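Local atomic coordinates of 11R-lipoxygenase (Gersemia fruticosa, PDB entry 3VF1), a protein that probably oxygenates polyunsaturated fatty acids with molecular oxygen as a calcium-dependent, non-heme iron lipoxygenase. Residues S217-I222 with A617-A622. Sequence-based numbering, arbitrary orientation.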
loop_
_atom_site.group_PDB
_atom_site.type_symbol
_atom_site.label_atom_id
_atom_site.label_comp_id
_atom_site.label_asym_id
_atom_site.label_seq_id
_atom_site.Cartn_x
_atom_site.Cartn_y
_atom_site.Cartn_z
ATOM N N SER A 217 26.359 -0.134 -14.698
ATOM C CA SER A 217 26.108 0.296 -16.070
ATOM C C SER A 217 26.864 -0.563 -17.080
ATOM O O SER A 217 26.516 -0.597 -18.261
ATOM C CB SER A 217 26.481 1.770 -16.251
ATOM O OG SER A 217 27.876 1.973 -16.112
ATOM N N HIS A 218 27.895 -1.259 -16.615
ATOM C CA HIS A 218 28.673 -2.131 -17.489
ATOM C C HIS A 218 27.876 -3.366 -17.900
ATOM O O HIS A 218 28.297 -4.117 -18.780
ATOM C CB HIS A 218 29.985 -2.548 -16.817
ATOM C CG HIS A 218 29.799 -3.278 -15.522
ATOM N ND1 HIS A 218 29.711 -2.629 -14.310
ATOM C CD2 HIS A 218 29.693 -4.601 -15.251
ATOM C CE1 HIS A 218 29.552 -3.521 -13.348
ATOM N NE2 HIS A 218 29.538 -4.724 -13.891
ATOM N N LEU A 219 26.726 -3.572 -17.265
ATOM C CA LEU A 219 25.865 -4.707 -17.583
ATOM C C LEU A 219 24.655 -4.294 -18.416
ATOM O O LEU A 219 23.787 -5.119 -18.708
ATOM C CB LEU A 219 25.386 -5.387 -16.298
ATOM C CG LEU A 219 26.470 -6.004 -15.413
ATOM C CD1 LEU A 219 25.845 -6.645 -14.186
ATOM C CD2 LEU A 219 27.287 -7.019 -16.194
ATOM N N PHE A 220 24.592 -3.022 -18.799
ATOM C CA PHE A 220 23.466 -2.530 -19.584
ATOM C C PHE A 220 23.542 -3.059 -21.012
ATOM O O PHE A 220 24.562 -2.914 -21.686
ATOM C CB PHE A 220 23.434 -1.001 -19.592
ATOM C CG PHE A 220 22.186 -0.426 -20.200
ATOM C CD1 PHE A 220 21.036 -0.278 -19.441
ATOM C CD2 PHE A 220 22.161 -0.034 -21.529
ATOM C CE1 PHE A 220 19.883 0.248 -19.996
ATOM C CE2 PHE A 220 21.011 0.494 -22.089
ATOM C CZ PHE A 220 19.872 0.636 -21.320
ATOM N N GLY A 221 22.457 -3.679 -21.464
ATOM C CA GLY A 221 22.385 -4.221 -22.809
ATOM C C GLY A 221 23.068 -5.568 -22.946
ATOM O O GLY A 221 23.182 -6.099 -24.050
ATOM N N ILE A 222 23.522 -6.125 -21.827
ATOM C CA ILE A 222 24.213 -7.409 -21.832
ATOM C C ILE A 222 23.221 -8.547 -21.606
ATOM O O ILE A 222 22.678 -8.701 -20.511
ATOM C CB ILE A 222 25.302 -7.458 -20.744
ATOM C CG1 ILE A 222 26.238 -6.253 -20.872
ATOM C CG2 ILE A 222 26.088 -8.753 -20.828
ATOM C CD1 ILE A 222 26.920 -6.142 -22.221
ATOM N N ALA A 617 16.984 -15.285 -15.336
ATOM C CA ALA A 617 17.148 -14.008 -16.017
ATOM C C ALA A 617 18.595 -13.785 -16.439
ATOM O O ALA A 617 19.524 -14.238 -15.770
ATOM C CB ALA A 617 16.689 -12.876 -15.110
ATOM N N ASN A 618 18.782 -13.093 -17.557
ATOM C CA ASN A 618 20.119 -12.720 -17.999
ATOM C C ASN A 618 20.598 -11.508 -17.207
ATOM O O ASN A 618 19.905 -11.036 -16.311
ATOM C CB ASN A 618 20.141 -12.447 -19.508
ATOM C CG ASN A 618 19.245 -11.294 -19.913
ATOM O OD1 ASN A 618 19.133 -10.297 -19.203
ATOM N ND2 ASN A 618 18.600 -11.426 -21.065
ATOM N N LYS A 619 21.783 -11.005 -17.534
ATOM C CA LYS A 619 22.394 -9.943 -16.743
ATOM C C LYS A 619 21.589 -8.644 -16.777
ATOM O O LYS A 619 21.298 -8.068 -15.730
ATOM C CB LYS A 619 23.836 -9.703 -17.199
ATOM C CG LYS A 619 24.729 -10.921 -17.009
ATOM C CD LYS A 619 26.204 -10.566 -17.054
ATOM C CE LYS A 619 27.068 -11.791 -16.806
ATOM N NZ LYS A 619 28.518 -11.453 -16.768
ATOM N N HIS A 620 21.225 -8.188 -17.970
ATOM C CA HIS A 620 20.452 -6.957 -18.103
ATOM C C HIS A 620 19.119 -7.052 -17.367
ATOM O O HIS A 620 18.706 -6.111 -16.688
ATOM C CB HIS A 620 20.198 -6.634 -19.575
ATOM C CG HIS A 620 19.275 -5.474 -19.787
ATOM N ND1 HIS A 620 19.708 -4.166 -19.771
ATOM C CD2 HIS A 620 17.940 -5.425 -20.012
ATOM C CE1 HIS A 620 18.681 -3.361 -19.983
ATOM N NE2 HIS A 620 17.597 -4.101 -20.131
ATOM N N GLN A 621 18.451 -8.192 -17.505
ATOM C CA GLN A 621 17.142 -8.397 -16.895
ATOM C C GLN A 621 17.234 -8.372 -15.374
ATOM O O GLN A 621 16.373 -7.802 -14.700
ATOM C CB GLN A 621 16.542 -9.729 -17.352
ATOM C CG GLN A 621 16.141 -9.768 -18.818
ATOM C CD GLN A 621 15.793 -11.168 -19.287
ATOM O OE1 GLN A 621 16.241 -12.156 -18.704
ATOM N NE2 GLN A 621 14.988 -11.259 -20.340
ATOM N N ALA A 622 18.283 -8.989 -14.837
ATOM C CA ALA A 622 18.457 -9.083 -13.393
ATOM C C ALA A 622 18.725 -7.712 -12.781
ATOM O O ALA A 622 18.216 -7.394 -11.707
ATOM C CB ALA A 622 19.582 -10.045 -13.060
#
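I222 closes a type II beta turn, L219 to I222, against the first turn of helix 619-632, its CA lying 5.3 Å from that of H620. The I222 carbonyl oxygen accepts from the backbone N of H620 at 3.0 Å, a somewhat bent bond whose donor lies nearly in line with C=O. K619 is backbone-bonded to D224, farther along the same loop. The next N-H of the helix is served from within: Q621 N donates to OD1 of the N-cap residue N618 at 2.8 Å. Q621 OE1 takes the N-H of N618 in return, completing a capping box.

H620 has the largest share of the contact, K619 the next. In H620, chi1 of 173° sets CG anti to the backbone N; the imidazole beyond it lies alongside F220 and brings CE1 to 3.8 Å from F220 CE1. As rings the two form an edge-to-face pair, the edge of H620 toward the face of F220, planes at 75°. ND1 of H620 stands 3.3 Å from the amide N of G221, which takes the positive phi of the turn. K619 reaches out as an extended chain, its CD 3.8 Å from L219 CD2 and a little farther from I222 CG2, so that aliphatic carbons meet. F211 of helix 208-213 also meets both rings, edge-to-face on F220 and at a shallow tilt on H620. An alanine in place of H620 would probably cost F220 and F211 this ring neighbour and open a gap beside G221, although the backbone bond to I222 could persist.

The contact, away from the iron site, illustrates how a loop can dock on a helix start: the I222 carbonyl meets an N-H of the first turn, where the helix dipole would probably strengthen the bond, while aromatic and aliphatic packing flank it.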